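Local coordinates for alkyl hydroperoxide reductase, C subunit (Enterococcus faecalis, PDB 5Y63) that reduces hydroperoxides through a redox-active cysteine as a typical 2-Cys peroxiredoxin, and assembles from homodimers into a ring-like decamer, at the interface of chains A and B and the interface of chains A and C. Sequence-based numbering; all coordinates share one arbitrary frame. Chains: chain A/B/C, Alkyl hydroperoxide reductase, C subunit.

Contact 1: the interface of chains A and B. Residues chain A 13, 15-16, 143-145, 162; chain B 130, 147-149.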
ATOM      1  N   ASN A  13      12.310 -25.171   8.581  1.00 54.57           N
ATOM      2  CA  ASN A  13      12.362 -26.618   8.782  1.00 51.79           C
ATOM      3  C   ASN A  13      10.999 -27.137   9.219  1.00 50.44           C
ATOM      4  O   ASN A  13      10.178 -26.384   9.743  1.00 49.87           O
ATOM      5  CB  ASN A  13      13.451 -27.014   9.789  1.00 51.04           C
ATOM      6  CG  ASN A  13      13.156 -26.534  11.198  1.00 51.50           C
ATOM      7  OD1 ASN A  13      12.690 -27.303  12.039  1.00 50.69           O
ATOM      8  ND2 ASN A  13      13.428 -25.261  11.463  1.00 52.28           N
ATOM      9  N   ILE A  15      10.329 -29.833  11.330  1.00 47.70           N
ATOM     10  CA  ILE A  15      10.284 -30.645  12.545  1.00 47.90           C
ATOM     11  C   ILE A  15       9.072 -30.205  13.367  1.00 49.55           C
ATOM     12  O   ILE A  15       8.873 -29.012  13.591  1.00 49.64           O
ATOM     13  CB  ILE A  15      11.575 -30.532  13.392  1.00 47.39           C
ATOM     14  CG1 ILE A  15      12.817 -30.934  12.578  1.00 46.89           C
ATOM     15  CG2 ILE A  15      11.476 -31.394  14.644  1.00 47.42           C
ATOM     16  CD1 ILE A  15      12.796 -32.341  12.018  1.00 46.33           C
ATOM     17  N   ASN A  16       8.264 -31.177  13.786  1.00 51.18           N
ATOM     18  CA  ASN A  16       7.007 -30.929  14.501  1.00 52.90           C
ATOM     19  C   ASN A  16       5.988 -30.106  13.702  1.00 54.44           C
ATOM     20  O   ASN A  16       5.277 -29.273  14.263  1.00 55.75           O
ATOM     21  CB  ASN A  16       7.272 -30.280  15.868  1.00 53.02           C
ATOM     22  CG  ASN A  16       8.150 -31.135  16.761  1.00 52.70           C
ATOM     23  OD1 ASN A  16       8.061 -32.366  16.743  1.00 51.96           O
ATOM     24  ND2 ASN A  16       8.996 -30.488  17.555  1.00 52.74           N
ATOM     25  N   LYS A 143       9.233 -35.827  12.188  1.00 52.42           N
ATOM     26  CA  LYS A 143      10.203 -36.032  13.268  1.00 52.55           C
ATOM     27  C   LYS A 143      11.657 -35.954  12.815  1.00 50.63           C
ATOM     28  O   LYS A 143      12.513 -35.463  13.546  1.00 50.60           O
ATOM     29  CB  LYS A 143       9.945 -37.378  13.953  1.00 53.55           C
ATOM     30  CG  LYS A 143       8.594 -37.469  14.643  1.00 55.13           C
ATOM     31  CD  LYS A 143       8.446 -36.424  15.741  1.00 56.82           C
ATOM     32  CE  LYS A 143       7.149 -36.604  16.512  1.00 59.10           C
ATOM     33  NZ  LYS A 143       6.928 -35.502  17.489  1.00 60.26           N
ATOM     34  N   SER A 144      11.948 -36.470  11.629  1.00 49.13           N
ATOM     35  CA  SER A 144      13.284 -36.337  11.065  1.00 48.81           C
ATOM     36  C   SER A 144      13.211 -36.561   9.572  1.00 47.56           C
ATOM     37  O   SER A 144      12.340 -37.285   9.086  1.00 47.50           O
ATOM     38  CB  SER A 144      14.264 -37.329  11.701  1.00 49.38           C
ATOM     39  OG  SER A 144      14.279 -38.564  11.009  1.00 50.02           O
ATOM     40  N   TYR A 145      14.125 -35.936   8.844  1.00 46.50           N
ATOM     41  CA  TYR A 145      14.123 -36.066   7.402  1.00 45.99           C
ATOM     42  C   TYR A 145      15.471 -35.775   6.763  1.00 46.58           C
ATOM     43  O   TYR A 145      16.400 -35.293   7.414  1.00 46.19           O
ATOM     44  CB  TYR A 145      13.021 -35.196   6.793  1.00 45.41           C
ATOM     45  CG  TYR A 145      13.114 -33.716   7.068  1.00 44.69           C
ATOM     46  CD1 TYR A 145      12.612 -33.171   8.248  1.00 44.61           C
ATOM     47  CD2 TYR A 145      13.661 -32.851   6.126  1.00 44.09           C
ATOM     48  CE1 TYR A 145      12.677 -31.807   8.489  1.00 44.29           C
ATOM     49  CE2 TYR A 145      13.729 -31.489   6.358  1.00 44.01           C
ATOM     50  CZ  TYR A 145      13.233 -30.974   7.539  1.00 43.88           C
ATOM     51  OH  TYR A 145      13.298 -29.624   7.768  1.00 43.96           O
ATOM     52  N   LYS A 162      16.915 -44.415  12.127  1.00 61.97           N
ATOM     53  CA  LYS A 162      16.303 -43.152  12.538  1.00 61.59           C
ATOM     54  C   LYS A 162      14.889 -43.346  13.080  1.00 60.95           C
ATOM     55  O   LYS A 162      14.499 -42.698  14.052  1.00 60.35           O
ATOM     56  CB  LYS A 162      16.261 -42.164  11.369  1.00 62.27           C
ATOM     57  CG  LYS A 162      17.605 -41.555  11.011  1.00 63.52           C
ATOM     58  CD  LYS A 162      17.426 -40.411  10.029  1.00 64.41           C
ATOM     59  CE  LYS A 162      18.732 -39.683   9.767  1.00 65.31           C
ATOM     60  NZ  LYS A 162      18.502 -38.475   8.928  1.00 64.97           N
TER
ATOM     61  N   TYR B 130      18.818 -27.695  15.778  1.00 42.49           N
ATOM     62  CA  TYR B 130      18.464 -29.106  15.647  1.00 42.45           C
ATOM     63  C   TYR B 130      19.704 -29.935  15.326  1.00 42.66           C
ATOM     64  O   TYR B 130      20.755 -29.397  14.962  1.00 41.97           O
ATOM     65  CB  TYR B 130      17.413 -29.310  14.552  1.00 41.74           C
ATOM     66  CG  TYR B 130      16.013 -28.921  14.960  1.00 42.08           C
ATOM     67  CD1 TYR B 130      15.253 -29.748  15.781  1.00 42.65           C
ATOM     68  CD2 TYR B 130      15.441 -27.736  14.518  1.00 41.58           C
ATOM     69  CE1 TYR B 130      13.968 -29.400  16.153  1.00 43.33           C
ATOM     70  CE2 TYR B 130      14.156 -27.380  14.883  1.00 42.30           C
ATOM     71  CZ  TYR B 130      13.423 -28.214  15.700  1.00 43.23           C
ATOM     72  OH  TYR B 130      12.146 -27.853  16.065  1.00 44.00           O
ATOM     73  N   ILE B 147      17.929 -33.325   8.695  1.00 45.06           N
ATOM     74  CA  ILE B 147      17.491 -32.575   9.870  1.00 44.72           C
ATOM     75  C   ILE B 147      16.748 -33.515  10.822  1.00 46.10           C
ATOM     76  O   ILE B 147      15.673 -34.020  10.495  1.00 45.88           O
ATOM     77  CB  ILE B 147      16.600 -31.371   9.480  1.00 43.88           C
ATOM     78  CG1 ILE B 147      17.369 -30.424   8.550  1.00 42.89           C
ATOM     79  CG2 ILE B 147      16.143 -30.611  10.721  1.00 43.86           C
ATOM     80  CD1 ILE B 147      16.517 -29.384   7.856  1.00 42.97           C
ATOM     81  N   ASN B 148      17.346 -33.755  11.989  1.00 47.43           N
ATOM     82  CA  ASN B 148      16.735 -34.574  13.033  1.00 50.17           C
ATOM     83  C   ASN B 148      16.183 -33.710  14.167  1.00 51.27           C
ATOM     84  O   ASN B 148      16.763 -32.680  14.510  1.00 50.48           O
ATOM     85  CB  ASN B 148      17.753 -35.568  13.606  1.00 50.92           C
ATOM     86  CG  ASN B 148      18.255 -36.571  12.577  1.00 51.64           C
ATOM     87  OD1 ASN B 148      17.669 -36.743  11.509  1.00 53.11           O
ATOM     88  ND2 ASN B 148      19.343 -37.252  12.908  1.00 52.52           N
ATOM     89  N   ASP B 149      15.065 -34.141  14.746  1.00 53.30           N
ATOM     90  CA  ASP B 149      14.514 -33.510  15.946  1.00 54.58           C
ATOM     91  C   ASP B 149      15.468 -33.778  17.113  1.00 55.03           C
ATOM     92  O   ASP B 149      16.320 -34.666  17.036  1.00 54.97           O
ATOM     93  CB  ASP B 149      13.109 -34.070  16.235  1.00 56.00           C
ATOM     94  CG  ASP B 149      12.401 -33.377  17.396  1.00 56.82           C
ATOM     95  OD1 ASP B 149      12.866 -32.321  17.872  1.00 56.21           O
ATOM     96  OD2 ASP B 149      11.354 -33.898  17.831  1.00 59.02           O
TER
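A:Ile15 reaches from an N-terminal loop of chain A against B:Tyr130, B:Ile147 and B:Asp149. Its CB lies 3.8 Å from CZ of B:Tyr130, the two side chains meeting tip to tip. CG1, anti to the carbonyl carbon (chi1 -58°), sits over the centre of the phenol ring and also touches the CG2 methyl of B:Ile147. The other branch, CG2, packs on B:Asp149, 3.5 Å from its CB, and CD1 ends near the backbone oxygen of B:Ile147. At another part of the same ring, amide oxygen OD1 of A:Asn13 approaches CE2 of B:Tyr130, the amide and ring planes 64° apart.

Beneath this cluster the two backbones pair antiparallel. B:Ile147 N gives a hydrogen bond of 2.8 Å to A:Tyr145 O, and A:Tyr145 N returns one of 3.0 Å to B:Ile147 O from above the carbonyl plane. B:Asp149 N continues the pairing to A:Lys143 O at 3.1 Å. The side chains of A:Tyr145 and B:Ile147 run alongside each other, with B:Ile147 CB over the rim of the A:Tyr145 ring. On the other flank the ammonium NZ of A:Lys162 meets a lone pair of B:Asn148 OD1 at 3.2 Å, in the carbonyl plane. Strands 142-148 of both chains thus join edge to edge, continuing the beta-sheet of one subunit into the other across the two-fold axis of the homodimer.

Contact 2: the interface of chains A and B. Residues chain A 158, 161-162, 165, 175; chain B 146, 152-155.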
ATOM      1  N   GLU A 158      20.067 -46.996   7.514  1.00 64.20           N
ATOM      2  CA  GLU A 158      20.114 -45.755   8.284  1.00 63.08           C
ATOM      3  C   GLU A 158      18.712 -45.181   8.477  1.00 62.15           C
ATOM      4  O   GLU A 158      18.375 -44.700   9.560  1.00 61.75           O
ATOM      5  CB  GLU A 158      21.018 -44.732   7.586  1.00 62.67           C
ATOM      6  CG  GLU A 158      21.045 -43.344   8.222  1.00 62.43           C
ATOM      7  CD  GLU A 158      21.589 -43.330   9.641  1.00 62.91           C
ATOM      8  OE1 GLU A 158      22.220 -44.319  10.071  1.00 64.02           O
ATOM      9  OE2 GLU A 158      21.384 -42.313  10.335  1.00 63.04           O
ATOM     10  N   ARG A 161      17.088 -47.071  11.114  1.00 62.66           N
ATOM     11  CA  ARG A 161      17.681 -46.704  12.402  1.00 63.27           C
ATOM     12  C   ARG A 161      17.057 -45.434  12.970  1.00 62.77           C
ATOM     13  O   ARG A 161      16.719 -45.383  14.152  1.00 63.75           O
ATOM     14  CB  ARG A 161      19.195 -46.516  12.280  1.00 64.02           C
ATOM     15  CG  ARG A 161      19.905 -46.416  13.624  1.00 65.52           C
ATOM     16  CD  ARG A 161      21.336 -45.923  13.485  1.00 66.80           C
ATOM     17  NE  ARG A 161      21.409 -44.536  13.018  1.00 66.34           N
ATOM     18  CZ  ARG A 161      21.159 -43.462  13.767  1.00 65.66           C
ATOM     19  NH1 ARG A 161      20.809 -43.581  15.047  1.00 66.05           N
ATOM     20  NH2 ARG A 161      21.256 -42.253  13.229  1.00 65.23           N
ATOM     21  N   LYS A 162      16.915 -44.415  12.127  1.00 61.97           N
ATOM     22  CA  LYS A 162      16.303 -43.152  12.538  1.00 61.59           C
ATOM     23  C   LYS A 162      14.889 -43.346  13.080  1.00 60.95           C
ATOM     24  O   LYS A 162      14.499 -42.698  14.052  1.00 60.35           O
ATOM     25  CB  LYS A 162      16.261 -42.164  11.369  1.00 62.27           C
ATOM     26  CG  LYS A 162      17.605 -41.555  11.011  1.00 63.52           C
ATOM     27  CD  LYS A 162      17.426 -40.411  10.029  1.00 64.41           C
ATOM     28  CE  LYS A 162      18.732 -39.683   9.767  1.00 65.31           C
ATOM     29  NZ  LYS A 162      18.502 -38.475   8.928  1.00 64.97           N
ATOM     30  N   ALA A 165      15.136 -45.010  16.417  1.00 61.93           N
ATOM     31  CA  ALA A 165      15.660 -43.977  17.314  1.00 61.68           C
ATOM     32  C   ALA A 165      14.586 -42.968  17.717  1.00 61.90           C
ATOM     33  O   ALA A 165      14.525 -42.558  18.874  1.00 62.39           O
ATOM     34  CB  ALA A 165      16.834 -43.256  16.666  1.00 60.96           C
ATOM     35  N   LYS A 175      15.517 -39.384  27.642  1.00148.73           N
ATOM     36  CA  LYS A 175      16.580 -40.228  27.092  1.00153.64           C
ATOM     37  C   LYS A 175      17.889 -40.002  27.847  1.00160.18           C
ATOM     38  O   LYS A 175      18.165 -38.892  28.305  1.00160.72           O
ATOM     39  CB  LYS A 175      16.781 -39.930  25.600  1.00151.49           C
ATOM     40  CG  LYS A 175      17.908 -40.716  24.940  1.00150.56           C
ATOM     41  CD  LYS A 175      18.120 -40.297  23.496  1.00148.16           C
ATOM     42  CE  LYS A 175      19.453 -40.802  22.970  1.00147.04           C
ATOM     43  NZ  LYS A 175      19.690 -40.390  21.561  1.00145.98           N
TER
ATOM     44  N   GLU B 146      20.499 -33.462   6.207  1.00 42.90           N
ATOM     45  CA  GLU B 146      19.501 -34.128   7.029  1.00 45.08           C
ATOM     46  C   GLU B 146      19.181 -33.268   8.245  1.00 44.81           C
ATOM     47  O   GLU B 146      20.049 -32.560   8.756  1.00 44.21           O
ATOM     48  CB  GLU B 146      20.006 -35.499   7.484  1.00 46.98           C
ATOM     49  CG  GLU B 146      21.394 -35.480   8.108  1.00 48.47           C
ATOM     50  CD  GLU B 146      21.701 -36.738   8.900  1.00 51.67           C
ATOM     51  OE1 GLU B 146      20.893 -37.098   9.784  1.00 53.98           O
ATOM     52  OE2 GLU B 146      22.754 -37.363   8.646  1.00 53.69           O
ATOM     53  N   ILE B 152      16.935 -37.536  18.553  1.00 60.59           N
ATOM     54  CA  ILE B 152      17.286 -38.519  17.528  1.00 61.03           C
ATOM     55  C   ILE B 152      18.728 -38.302  17.076  1.00 59.40           C
ATOM     56  O   ILE B 152      19.021 -37.353  16.349  1.00 58.43           O
ATOM     57  CB  ILE B 152      16.340 -38.448  16.310  1.00 61.41           C
ATOM     58  CG1 ILE B 152      14.911 -38.838  16.715  1.00 63.43           C
ATOM     59  CG2 ILE B 152      16.823 -39.376  15.199  1.00 61.69           C
ATOM     60  CD1 ILE B 152      14.105 -37.719  17.338  1.00 64.18           C
ATOM     61  N   GLY B 153      19.616 -39.197  17.503  1.00 59.44           N
ATOM     62  CA  GLY B 153      21.038 -39.105  17.187  1.00 58.18           C
ATOM     63  C   GLY B 153      21.370 -39.433  15.743  1.00 57.50           C
ATOM     64  O   GLY B 153      20.501 -39.840  14.972  1.00 57.65           O
ATOM     65  N   ARG B 154      22.643 -39.261  15.394  1.00 57.14           N
ATOM     66  CA  ARG B 154      23.129 -39.430  14.023  1.00 56.52           C
ATOM     67  C   ARG B 154      24.166 -40.548  13.925  1.00 56.21           C
ATOM     68  O   ARG B 154      24.571 -41.116  14.937  1.00 56.21           O
ATOM     69  CB  ARG B 154      23.720 -38.110  13.523  1.00 55.78           C
ATOM     70  CG  ARG B 154      22.668 -37.126  13.045  1.00 55.71           C
ATOM     71  CD  ARG B 154      23.235 -35.725  12.908  1.00 55.64           C
ATOM     72  NE  ARG B 154      23.342 -35.049  14.200  1.00 55.56           N
ATOM     73  CZ  ARG B 154      23.802 -33.812  14.372  1.00 55.04           C
ATOM     74  NH1 ARG B 154      24.216 -33.089  13.333  1.00 54.54           N
ATOM     75  NH2 ARG B 154      23.851 -33.291  15.594  1.00 55.20           N
ATOM     76  N   ASN B 155      24.584 -40.851  12.697  1.00 55.73           N
ATOM     77  CA  ASN B 155      25.535 -41.926  12.422  1.00 56.84           C
ATOM     78  C   ASN B 155      26.682 -41.417  11.551  1.00 56.26           C
ATOM     79  O   ASN B 155      26.553 -41.335  10.329  1.00 56.21           O
ATOM     80  CB  ASN B 155      24.806 -43.085  11.730  1.00 58.55           C
ATOM     81  CG  ASN B 155      25.700 -44.287  11.475  1.00 60.20           C
ATOM     82  OD1 ASN B 155      26.839 -44.352  11.938  1.00 61.66           O
ATOM     83  ND2 ASN B 155      25.175 -45.256  10.735  1.00 61.29           N
TER
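The guanidinium of A:Arg161 has the carboxylate of A:Glu158 and the backbone oxygen of B:Gly153 at its edge, in plane. It grips A:Glu158 side-on: NE binds OE1 at 3.1 Å, from above the carboxylate plane, and NH2 binds OE2 at 2.9 Å on the syn lone pair. NH2 also gives a nearly straight hydrogen bond (174° at H) to B:Gly153 O at 3.1 Å, although it stands above that carbonyl plane. The arginine is bent at chi3 (66°), its CG anti to the backbone N, and its glutamate partner is bent at chi2, so side chains one helix turn apart close on each other. This intrachain salt bridge probably fixes the guanidinium for its reach across the interface.

A:Glu158 OE1 takes a second hydrogen bond from amide nitrogen ND2 of B:Asn155 at 3.2 Å, again from above the carboxylate plane, with the two flat groups 41° apart. Below, the extended A:Lys162 crosses B:Glu146 obliquely and makes a salt bridge of 2.9 Å from NZ to OE1, meeting the oxygen from well above its carboxylate plane. Farther along, the methyl of A:Ala165 comes no nearer than 4.1 Å to B:Ile152 CG2. Charged side chains of helix 156-171 thus engage side chains and a backbone oxygen of the partner's strand 142-148 and following loop, helping to hold the homodimer together.

Contact 3: the interface of chains A and C. Residues chain A 124-128; chain C 86, 111-112.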
ATOM      1  N   GLU A 124      12.006 -27.091  -9.214  1.00 49.02           N
ATOM      2  CA  GLU A 124      11.100 -26.416 -10.149  1.00 49.96           C
ATOM      3  C   GLU A 124      11.618 -26.417 -11.587  1.00 50.79           C
ATOM      4  O   GLU A 124      10.831 -26.322 -12.527  1.00 51.75           O
ATOM      5  CB  GLU A 124      10.832 -24.976  -9.697  1.00 51.60           C
ATOM      6  CG  GLU A 124      10.017 -24.854  -8.412  1.00 51.87           C
ATOM      7  CD  GLU A 124       8.522 -25.062  -8.607  1.00 52.69           C
ATOM      8  OE1 GLU A 124       7.782 -24.987  -7.600  1.00 52.75           O
ATOM      9  OE2 GLU A 124       8.080 -25.311  -9.749  1.00 54.10           O
ATOM     10  N   ALA A 125      12.935 -26.524 -11.757  1.00 51.35           N
ATOM     11  CA  ALA A 125      13.542 -26.593 -13.088  1.00 52.29           C
ATOM     12  C   ALA A 125      13.290 -27.955 -13.725  1.00 51.55           C
ATOM     13  O   ALA A 125      12.781 -28.043 -14.840  1.00 51.80           O
ATOM     14  CB  ALA A 125      15.037 -26.326 -13.001  1.00 53.15           C
ATOM     15  N   SER A 126      13.657 -29.008 -13.000  1.00 50.73           N
ATOM     16  CA  SER A 126      13.489 -30.386 -13.459  1.00 50.41           C
ATOM     17  C   SER A 126      12.029 -30.840 -13.445  1.00 49.41           C
ATOM     18  O   SER A 126      11.617 -31.646 -14.280  1.00 49.64           O
ATOM     19  CB  SER A 126      14.314 -31.331 -12.579  1.00 50.37           C
ATOM     20  OG  SER A 126      14.066 -32.688 -12.900  1.00 51.56           O
ATOM     21  N   GLY A 127      11.257 -30.333 -12.487  1.00 48.36           N
ATOM     22  CA  GLY A 127       9.887 -30.788 -12.272  1.00 47.77           C
ATOM     23  C   GLY A 127       9.831 -32.133 -11.568  1.00 47.05           C
ATOM     24  O   GLY A 127       8.817 -32.828 -11.630  1.00 46.68           O
ATOM     25  N   MET A 128      10.915 -32.495 -10.883  1.00 47.07           N
ATOM     26  CA  MET A 128      11.021 -33.787 -10.212  1.00 46.78           C
ATOM     27  C   MET A 128      11.392 -33.617  -8.744  1.00 45.53           C
ATOM     28  O   MET A 128      12.013 -32.625  -8.356  1.00 45.61           O
ATOM     29  CB  MET A 128      12.073 -34.647 -10.905  1.00 48.11           C
ATOM     30  CG  MET A 128      11.738 -34.987 -12.345  1.00 49.16           C
ATOM     31  SD  MET A 128      13.091 -35.855 -13.148  1.00 50.90           S
ATOM     32  CE  MET A 128      12.467 -35.947 -14.825  1.00 51.86           C
TER
ATOM     33  N   SER C  86       7.739 -37.232 -18.120  1.00 54.94           N
ATOM     34  CA  SER C  86       9.145 -37.026 -18.448  1.00 56.21           C
ATOM     35  C   SER C  86       9.496 -37.719 -19.754  1.00 57.70           C
ATOM     36  O   SER C  86       8.762 -38.586 -20.232  1.00 58.41           O
ATOM     37  CB  SER C  86      10.053 -37.544 -17.330  1.00 56.26           C
ATOM     38  OG  SER C  86      10.085 -38.959 -17.307  1.00 55.75           O
ATOM     39  N   PRO C 111       7.636 -31.965 -17.389  1.00 49.47           N
ATOM     40  CA  PRO C 111       7.366 -32.258 -15.980  1.00 50.06           C
ATOM     41  C   PRO C 111       7.244 -31.014 -15.097  1.00 50.47           C
ATOM     42  O   PRO C 111       6.492 -31.036 -14.126  1.00 50.03           O
ATOM     43  CB  PRO C 111       8.579 -33.103 -15.551  1.00 50.85           C
ATOM     44  CG  PRO C 111       9.249 -33.525 -16.814  1.00 50.46           C
ATOM     45  CD  PRO C 111       8.979 -32.423 -17.784  1.00 50.21           C
ATOM     46  N   ASN C 112       7.984 -29.953 -15.419  1.00 51.13           N
ATOM     47  CA  ASN C 112       7.900 -28.706 -14.653  1.00 51.98           C
ATOM     48  C   ASN C 112       6.635 -27.904 -14.957  1.00 51.07           C
ATOM     49  O   ASN C 112       6.213 -27.083 -14.144  1.00 52.49           O
ATOM     50  CB  ASN C 112       9.155 -27.835 -14.841  1.00 53.72           C
ATOM     51  CG  ASN C 112       9.375 -27.392 -16.281  1.00 54.09           C
ATOM     52  OD1 ASN C 112       8.433 -27.261 -17.064  1.00 54.90           O
ATOM     53  ND2 ASN C 112      10.631 -27.146 -16.631  1.00 54.42           N
TER
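The turn leading from strand 122-123 to strand 128-129 of chain A meets the loop between strand 107-109 and helix 114-119 of chain C, in an interface that joins neighbouring dimers of the decameric ring. C:Asn112 makes a polar contact. Its CG stands in the crowded position between the backbone N and carbonyl carbon (chi1 62°), which turns the amide toward the chain A turn. ND2 gives a hydrogen bond of 2.9 Å to the backbone oxygen of A:Ala125, in the carbonyl plane and 163° at H; the acceptor also lies close to the amide plane.

Alongside, the backbones come together where A:Gly127 has no side chain: its CA lies 3.7 Å from CA of C:Asn112. The ring of C:Pro111 presents CB to A:Ser126 O at 3.6 Å and to A:Gly127 O at 3.9 Å. At the far end A:Met128, extended beyond CG, brings its terminal methyl CE to 3.8 Å from CB of C:Ser86.

Loops supply most of this patch, with A:Met128 at the start of its short strand. The centre of the patch lies about 13 Å from the peroxidatic cysteine A:Cys58.

Contacts 1 and 2 belong to one two-fold interface between chains A and B: their C-alpha centres are about 10 Å apart, and A:Lys162 serves both. Strand 142-148 of chain B also enters both, so strand pairing and helix docking probably reinforce each other within the dimer. Contact 3 engages chain C through a different surface of chain A, its C-alpha centre about 26 Å from that of contact 1 and about 31 Å from that of contact 2. Because one subunit uses both surfaces at once, dimers can be linked onward, consistent with the ring of five homodimers. Contact 3 also lies nearer A:Cys58 than the other two.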